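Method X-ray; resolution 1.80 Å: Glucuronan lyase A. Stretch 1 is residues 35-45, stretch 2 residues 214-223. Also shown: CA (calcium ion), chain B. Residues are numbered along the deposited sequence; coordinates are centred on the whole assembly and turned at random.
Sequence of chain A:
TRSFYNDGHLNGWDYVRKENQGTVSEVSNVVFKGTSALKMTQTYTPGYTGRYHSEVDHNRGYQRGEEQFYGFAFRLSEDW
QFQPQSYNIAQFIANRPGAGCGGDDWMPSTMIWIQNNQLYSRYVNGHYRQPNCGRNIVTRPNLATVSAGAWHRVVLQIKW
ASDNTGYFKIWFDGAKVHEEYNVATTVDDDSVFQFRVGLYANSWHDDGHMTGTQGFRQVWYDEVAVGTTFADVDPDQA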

ATOM      1  N   THR A  35       9.107   0.768  20.988  1.00 24.12           N
ATOM      2  CA  THR A  35       9.942  -0.423  21.171  1.00 24.79           C
ATOM      3  C   THR A  35       9.497  -1.587  20.301  1.00 24.15           C
ATOM      4  O   THR A  35       9.934  -2.726  20.496  1.00 24.74           O
ATOM      5  N   SER A  36       8.616  -1.320  19.338  1.00 22.06           N
ATOM      6  CA  SER A  36       8.065  -2.384  18.533  1.00 20.61           C
ATOM      7  C   SER A  36       7.888  -1.912  17.103  1.00 19.74           C
ATOM      8  O   SER A  36       7.578  -0.739  16.874  1.00 19.28           O
ATOM      9  N   ALA A  37       8.092  -2.821  16.160  1.00 18.19           N
ATOM     10  CA  ALA A  37       7.656  -2.584  14.769  1.00 17.08           C
ATOM     11  C   ALA A  37       7.228  -3.919  14.162  1.00 16.51           C
ATOM     12  O   ALA A  37       7.392  -4.963  14.800  1.00 17.10           O
ATOM     13  N   LEU A  38       6.729  -3.901  12.927  1.00 15.47           N
ATOM     14  CA  LEU A  38       6.344  -5.127  12.247  1.00 15.01           C
ATOM     15  C   LEU A  38       7.331  -5.436  11.166  1.00 15.15           C
ATOM     16  O   LEU A  38       7.758  -4.523  10.469  1.00 14.10           O
ATOM     17  N   LYS A  39       7.705  -6.711  11.045  1.00 14.84           N
ATOM     18  CA  LYS A  39       8.588  -7.170   9.968  1.00 15.65           C
ATOM     19  C   LYS A  39       7.785  -8.072   9.037  1.00 15.64           C
ATOM     20  O   LYS A  39       7.171  -9.044   9.491  1.00 15.80           O
ATOM     21  N   MET A  40       7.758  -7.744   7.744  1.00 14.78           N
ATOM     22  CA  MET A  40       7.084  -8.565   6.741  1.00 14.53           C
ATOM     23  C   MET A  40       8.158  -9.196   5.865  1.00 15.29           C
ATOM     24  O   MET A  40       9.080  -8.499   5.421  1.00 14.98           O
ATOM     25  N   THR A  41       8.052 -10.498   5.627  1.00 15.14           N
ATOM     26  CA  THR A  41       8.979 -11.176   4.684  1.00 14.93           C
ATOM     27  C   THR A  41       8.223 -12.000   3.658  1.00 15.61           C
ATOM     28  O   THR A  41       7.077 -12.470   3.913  1.00 14.89           O
ATOM     29  N   GLN A  42       8.833 -12.153   2.486  1.00 15.31           N
ATOM     30  CA  GLN A  42       8.322 -13.072   1.471  1.00 15.59           C
ATOM     31  C   GLN A  42       9.481 -13.835   0.832  1.00 17.37           C
ATOM     32  O   GLN A  42      10.604 -13.325   0.758  1.00 17.12           O
ATOM     33  N   THR A  43       9.214 -15.061   0.394  1.00 17.67           N
ATOM     34  CA  THR A  43      10.274 -15.936  -0.123  1.00 19.13           C
ATOM     35  C   THR A  43       9.811 -16.517  -1.436  1.00 20.53           C
ATOM     36  O   THR A  43       8.729 -17.125  -1.515  1.00 20.49           O
ATOM     37  N   TYR A  44      10.601 -16.313  -2.480  1.00 21.08           N
ATOM     38  CA  TYR A  44      10.236 -16.809  -3.801  1.00 22.88           C
ATOM     39  C   TYR A  44      10.395 -18.335  -3.765  1.00 24.00           C
ATOM     40  O   TYR A  44      11.350 -18.826  -3.169  1.00 23.62           O
ATOM     41  N   THR A  45       9.455 -19.053  -4.385  1.00 25.26           N
ATOM     42  CA  THR A  45       9.470 -20.543  -4.395  1.00 27.08           C
ATOM     43  C   THR A  45       9.139 -20.992  -5.823  1.00 28.28           C
ATOM     44  O   THR A  45       7.980 -20.962  -6.249  1.00 28.25           O
ATOM     45  N   GLN A 214      17.651 -12.119  -5.058  1.00 19.68           N
ATOM     46  CA  GLN A 214      17.219 -11.966  -3.672  1.00 18.45           C
ATOM     47  C   GLN A 214      15.772 -12.481  -3.541  1.00 19.37           C
ATOM     48  O   GLN A 214      14.800 -11.699  -3.586  1.00 18.67           O
ATOM     49  N   GLY A 215      15.645 -13.799  -3.398  1.00 18.95           N
ATOM     50  CA  GLY A 215      14.337 -14.440  -3.271  1.00 18.14           C
ATOM     51  C   GLY A 215      13.749 -14.320  -1.878  1.00 18.16           C
ATOM     52  O   GLY A 215      12.573 -14.645  -1.672  1.00 19.01           O
ATOM     53  N   PHE A 216      14.548 -13.852  -0.927  1.00 16.88           N
ATOM     54  CA  PHE A 216      14.064 -13.587   0.417  1.00 16.63           C
ATOM     55  C   PHE A 216      14.043 -12.079   0.635  1.00 16.42           C
ATOM     56  O   PHE A 216      15.100 -11.441   0.744  1.00 17.53           O
ATOM     57  N   ARG A 217      12.843 -11.532   0.731  1.00 15.45           N
ATOM     58  CA  ARG A 217      12.663 -10.077   0.753  1.00 14.62           C
ATOM     59  C   ARG A 217      12.110  -9.647   2.099  1.00 14.70           C
ATOM     60  O   ARG A 217      11.216 -10.305   2.615  1.00 14.79           O
ATOM     61  N   GLN A 218      12.620  -8.545   2.652  1.00 13.58           N
ATOM     62  CA  GLN A 218      12.195  -8.067   3.985  1.00 13.24           C
ATOM     63  C   GLN A 218      11.887  -6.569   3.999  1.00 12.58           C
ATOM     64  O   GLN A 218      12.689  -5.756   3.513  1.00 13.04           O
ATOM     65  N   VAL A 219      10.741  -6.212   4.586  1.00 11.90           N
ATOM     66  CA  VAL A 219      10.321  -4.807   4.719  1.00 11.48           C
ATOM     67  C   VAL A 219       9.720  -4.664   6.126  1.00 12.52           C
ATOM     68  O   VAL A 219       8.958  -5.554   6.556  1.00 13.36           O
ATOM     69  N   TRP A 220      10.088  -3.604   6.843  1.00 10.89           N
ATOM     70  CA  TRP A 220       9.570  -3.313   8.178  1.00 11.17           C
ATOM     71  C   TRP A 220       8.550  -2.171   8.084  1.00 10.96           C
ATOM     72  O   TRP A 220       8.645  -1.341   7.161  1.00  9.80           O
ATOM     73  N   TYR A 221       7.591  -2.138   9.022  1.00 10.11           N
ATOM     74  CA  TYR A 221       6.576  -1.096   9.075  1.00  9.69           C
ATOM     75  C   TYR A 221       6.387  -0.634  10.500  1.00 11.61           C
ATOM     76  O   TYR A 221       6.595  -1.410  11.450  1.00 12.75           O
ATOM     77  N   ASP A 222       5.915   0.586  10.648  1.00 11.68           N
ATOM     78  CA  ASP A 222       5.611   1.121  11.974  1.00 12.46           C
ATOM     79  C   ASP A 222       4.720   2.347  11.842  1.00 12.65           C
ATOM     80  O   ASP A 222       4.618   2.929  10.759  1.00 11.46           O
ATOM     81  N   GLU A 223       4.128   2.767  12.967  1.00 11.51           N
ATOM     82  CA  GLU A 223       3.513   4.049  13.085  1.00 12.12           C
ATOM     83  C   GLU A 223       2.495   4.299  11.938  1.00 12.23           C
ATOM     84  O   GLU A 223       2.647   5.242  11.157  1.00 12.82           O
TER

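The contact between residues 35–45 and 214–223 of glucuronan lyase A is an antiparallel pairing of two β-strands, stitched by backbone hydrogen bonds, dressed by side chains on both faces of the sheet, and closed at one end by a calcium ion. It illustrates a general principle: in such a pair the main chain pairs the residues, and the side chains of each pair meet on one face or the other.

The ladder is regular. Leu38 N donates to Tyr221 O (2.9 Å) and Tyr221 N returns a bond to Leu38 O (2.8 Å); Met40 with Val219 and Gln42 with Arg217 repeat the pattern, and Tyr44 N to Gly215 O (2.7 Å) extends it beyond the strands. Because successive residues alternate in direction, Lys39, Thr41 and Thr43 share one face with Trp220, Gln218 and Phe216, while Leu38, Met40 and Gln42 share the other with Tyr221, Val219 and Arg217.

On the first face, two aromatic rings take in neighbours from the other strand, and Thr41 also meets Gln218. Lys39, t at both chi1 and chi2, extends its chain across the indole of Trp220 (chi1 m), placing CG over the face of the five-membered ring, 3.9 Å from its centroid, in a CH-pi contact; farther along, Lys39 CD lies 3.6 Å from Trp220 NE1. Thr41, in the p rotamer, sets CG2 4.0 Å from Gln218 CG and CB 3.7 Å from Phe216 CE1. The t rotamer of Phe216 also brings its ring edge to Thr43, whose OG1 (chi1 m) lies 3.3 Å from Phe216 CD1.

The opposite face is buried. Met40, m then p, brings SD to 3.7 Å from Tyr221 CD2, an oblique sulfur-aromatic approach to a ring held in the m rotamer. Gln42 and Arg217, both m at chi1 and chi2, start on this face but lead away from the partner strand. Arg217 NE instead bonds Gln214 O (2.9 Å), bracing its own stretch.

At the calcium end, polar chemistry takes over. Asp222, chi1 t, binds the ion through OD1 (2.4 Å from the calcium ion) and OD2 (2.6 Å from the calcium ion), and the backbone Ser36 O binds at 2.4 Å from the calcium ion. Ser36 O and Asp222 OD2 therefore sit 3.3 Å apart without a hydrogen bond, two oxygens gathered by one cation. Two waters and ligands elsewhere in the structure complete the site; one of these waters donates to Glu223 OE2 (2.7 Å from its O), linking a residue that does not itself touch the first stretch.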

ATOM      1  CB  THR A  35       9.903  -0.894  22.661  1.00 25.41           C
ATOM      2  OG1 THR A  35       8.552  -1.202  23.024  1.00 27.50           O
ATOM      3  CG2 THR A  35      10.395   0.196  23.571  1.00 27.47           C
ATOM      4  CB  SER A  36       6.705  -2.781  19.085  1.00 20.87           C
ATOM      5  OG  SER A  36       6.327  -4.031  18.546  1.00 23.59           O
ATOM      6  CB  ALA A  37       8.767  -1.949  13.980  1.00 16.92           C
ATOM      7  CB  LEU A  38       4.956  -4.995  11.633  1.00 14.63           C
ATOM      8  CG  LEU A  38       3.826  -4.827  12.652  1.00 16.43           C
ATOM      9  CD1 LEU A  38       2.481  -4.572  11.954  1.00 16.33           C
ATOM     10  CD2 LEU A  38       3.714  -6.062  13.575  1.00 17.08           C
ATOM     11  CB  LYS A  39       9.783  -7.941  10.535  1.00 16.04           C
ATOM     12  CG  LYS A  39      10.747  -8.428   9.452  1.00 15.90           C
ATOM     13  CD  LYS A  39      11.972  -9.124  10.041  1.00 18.79           C
ATOM     14  CE  LYS A  39      11.562 -10.395  10.790  1.00 23.15           C
ATOM     15  NZ  LYS A  39      12.807 -11.248  10.963  1.00 27.98           N
ATOM     16  CB  MET A  40       6.169  -7.724   5.834  1.00 15.22           C
ATOM     17  CG  MET A  40       4.799  -7.357   6.438  1.00 15.20           C
ATOM     18  SD  MET A  40       4.956  -6.490   7.978  1.00 15.89           S
ATOM     19  CE  MET A  40       3.330  -5.725   8.028  1.00 13.77           C
ATOM     20  CB  THR A  41      10.056 -12.045   5.405  1.00 15.47           C
ATOM     21  OG1 THR A  41       9.508 -13.329   5.754  1.00 15.30           O
ATOM     22  CG2 THR A  41      10.584 -11.337   6.637  1.00 13.40           C
ATOM     23  CB  GLN A  42       7.515 -12.351   0.388  1.00 15.90           C
ATOM     24  CG  GLN A  42       6.009 -12.226   0.719  1.00 15.51           C
ATOM     25  CD  GLN A  42       5.347 -13.619   0.702  1.00 20.07           C
ATOM     26  OE1 GLN A  42       5.896 -14.560   0.106  1.00 20.46           O
ATOM     27  NE2 GLN A  42       4.187 -13.756   1.359  1.00 16.18           N
ATOM     28  CB  THR A  43      10.606 -17.095   0.869  1.00 19.15           C
ATOM     29  OG1 THR A  43      11.058 -16.567   2.118  1.00 20.34           O
ATOM     30  CG2 THR A  43      11.702 -18.028   0.295  1.00 19.47           C
ATOM     31  CB  TYR A  44      11.156 -16.220  -4.891  1.00 22.04           C
ATOM     32  CG  TYR A  44      10.724 -16.613  -6.296  1.00 22.72           C
ATOM     33  CD1 TYR A  44       9.527 -16.144  -6.841  1.00 20.35           C
ATOM     34  CD2 TYR A  44      11.507 -17.489  -7.074  1.00 22.63           C
ATOM     35  CE1 TYR A  44       9.118 -16.523  -8.129  1.00 23.81           C
ATOM     36  CE2 TYR A  44      11.105 -17.875  -8.357  1.00 23.09           C
ATOM     37  CZ  TYR A  44       9.922 -17.407  -8.876  1.00 22.54           C
ATOM     38  OH  TYR A  44       9.522 -17.781 -10.147  1.00 23.85           O
ATOM     39  CB  THR A  45       8.456 -21.167  -3.386  1.00 26.98           C
ATOM     40  OG1 THR A  45       7.139 -20.714  -3.710  1.00 27.60           O
ATOM     41  CG2 THR A  45       8.764 -20.780  -1.941  1.00 26.95           C
ATOM     42  CB  GLN A 214      17.320 -10.496  -3.226  1.00 18.55           C
ATOM     43  CG  GLN A 214      17.101 -10.305  -1.725  1.00 15.53           C
ATOM     44  CD  GLN A 214      17.369  -8.871  -1.337  1.00 18.19           C
ATOM     45  OE1 GLN A 214      16.526  -8.004  -1.521  1.00 13.31           O
ATOM     46  NE2 GLN A 214      18.568  -8.610  -0.830  1.00 16.48           N
ATOM     47  CB  PHE A 216      14.963 -14.250   1.455  1.00 16.72           C
ATOM     48  CG  PHE A 216      14.543 -14.005   2.881  1.00 17.83           C
ATOM     49  CD1 PHE A 216      13.285 -14.430   3.334  1.00 18.40           C
ATOM     50  CD2 PHE A 216      15.428 -13.403   3.797  1.00 16.60           C
ATOM     51  CE1 PHE A 216      12.891 -14.244   4.685  1.00 19.17           C
ATOM     52  CE2 PHE A 216      15.041 -13.205   5.116  1.00 17.34           C
ATOM     53  CZ  PHE A 216      13.760 -13.614   5.557  1.00 19.99           C
ATOM     54  CB  ARG A 217      11.715  -9.656  -0.361  1.00 13.99           C
ATOM     55  CG  ARG A 217      12.265  -9.872  -1.796  1.00 12.89           C
ATOM     56  CD  ARG A 217      13.196  -8.703  -2.152  1.00 14.77           C
ATOM     57  NE  ARG A 217      13.917  -8.922  -3.410  1.00 14.74           N
ATOM     58  CZ  ARG A 217      14.522  -7.958  -4.098  1.00 16.76           C
ATOM     59  NH1 ARG A 217      14.476  -6.682  -3.663  1.00 12.84           N
ATOM     60  NH2 ARG A 217      15.141  -8.261  -5.248  1.00 15.07           N
ATOM     61  CB  GLN A 218      13.264  -8.322   5.040  1.00 14.16           C
ATOM     62  CG  GLN A 218      13.872  -9.745   5.020  1.00 16.89           C
ATOM     63  CD  GLN A 218      15.014  -9.841   5.954  1.00 19.90           C
ATOM     64  OE1 GLN A 218      16.177  -9.759   5.549  1.00 22.04           O
ATOM     65  NE2 GLN A 218      14.703 -10.000   7.222  1.00 21.15           N
ATOM     66  CB  VAL A 219       9.278  -4.394   3.656  1.00 12.23           C
ATOM     67  CG1 VAL A 219       8.907  -2.861   3.863  1.00 10.91           C
ATOM     68  CG2 VAL A 219       9.814  -4.646   2.224  1.00 11.80           C
ATOM     69  CB  TRP A 220      10.693  -2.895   9.113  1.00 12.30           C
ATOM     70  CG  TRP A 220      11.636  -4.000   9.490  1.00 13.99           C
ATOM     71  CD1 TRP A 220      11.707  -4.652  10.700  1.00 17.68           C
ATOM     72  CD2 TRP A 220      12.616  -4.602   8.657  1.00 14.38           C
ATOM     73  NE1 TRP A 220      12.719  -5.617  10.673  1.00 15.30           N
ATOM     74  CE2 TRP A 220      13.280  -5.598   9.426  1.00 15.81           C
ATOM     75  CE3 TRP A 220      13.009  -4.400   7.334  1.00 13.03           C
ATOM     76  CZ2 TRP A 220      14.292  -6.385   8.898  1.00 16.76           C
ATOM     77  CZ3 TRP A 220      14.058  -5.181   6.821  1.00 16.39           C
ATOM     78  CH2 TRP A 220      14.672  -6.154   7.597  1.00 16.07           C
ATOM     79  CB  TYR A 221       5.229  -1.644   8.597  1.00  9.56           C
ATOM     80  CG  TYR A 221       5.192  -1.953   7.131  1.00  9.34           C
ATOM     81  CD1 TYR A 221       4.696  -1.005   6.225  1.00 10.17           C
ATOM     82  CD2 TYR A 221       5.657  -3.159   6.645  1.00 11.05           C
ATOM     83  CE1 TYR A 221       4.653  -1.283   4.822  1.00  7.82           C
ATOM     84  CE2 TYR A 221       5.638  -3.449   5.247  1.00  8.99           C
ATOM     85  CZ  TYR A 221       5.121  -2.513   4.373  1.00 10.29           C
ATOM     86  OH  TYR A 221       5.068  -2.860   3.042  1.00  9.80           O
ATOM     87  CB  ASP A 222       6.937   1.497  12.647  1.00 12.44           C
ATOM     88  CG  ASP A 222       6.835   1.565  14.180  1.00 14.60           C
ATOM     89  OD1 ASP A 222       5.716   1.411  14.748  1.00 13.18           O
ATOM     90  OD2 ASP A 222       7.892   1.785  14.788  1.00 13.66           O
ATOM     91  CB  GLU A 223       4.633   5.137  13.137  1.00 12.97           C
ATOM     92  CG  GLU A 223       4.232   6.452  13.741  1.00 18.46           C
ATOM     93  CD  GLU A 223       3.937   6.391  15.268  1.00 23.09           C
ATOM     94  OE1 GLU A 223       3.602   7.484  15.772  1.00 25.08           O
ATOM     95  OE2 GLU A 223       4.001   5.307  15.928  1.00 20.15           O
TER
HETATM   96 CA    CA B 239       6.612   1.430  17.021  1.00 17.46          CA
HETATM   97  O   HOH W   1       6.093   0.706  19.341  1.00 16.28           O
HETATM   98  O   HOH W   2       5.431   3.512  17.295  1.00 21.44           O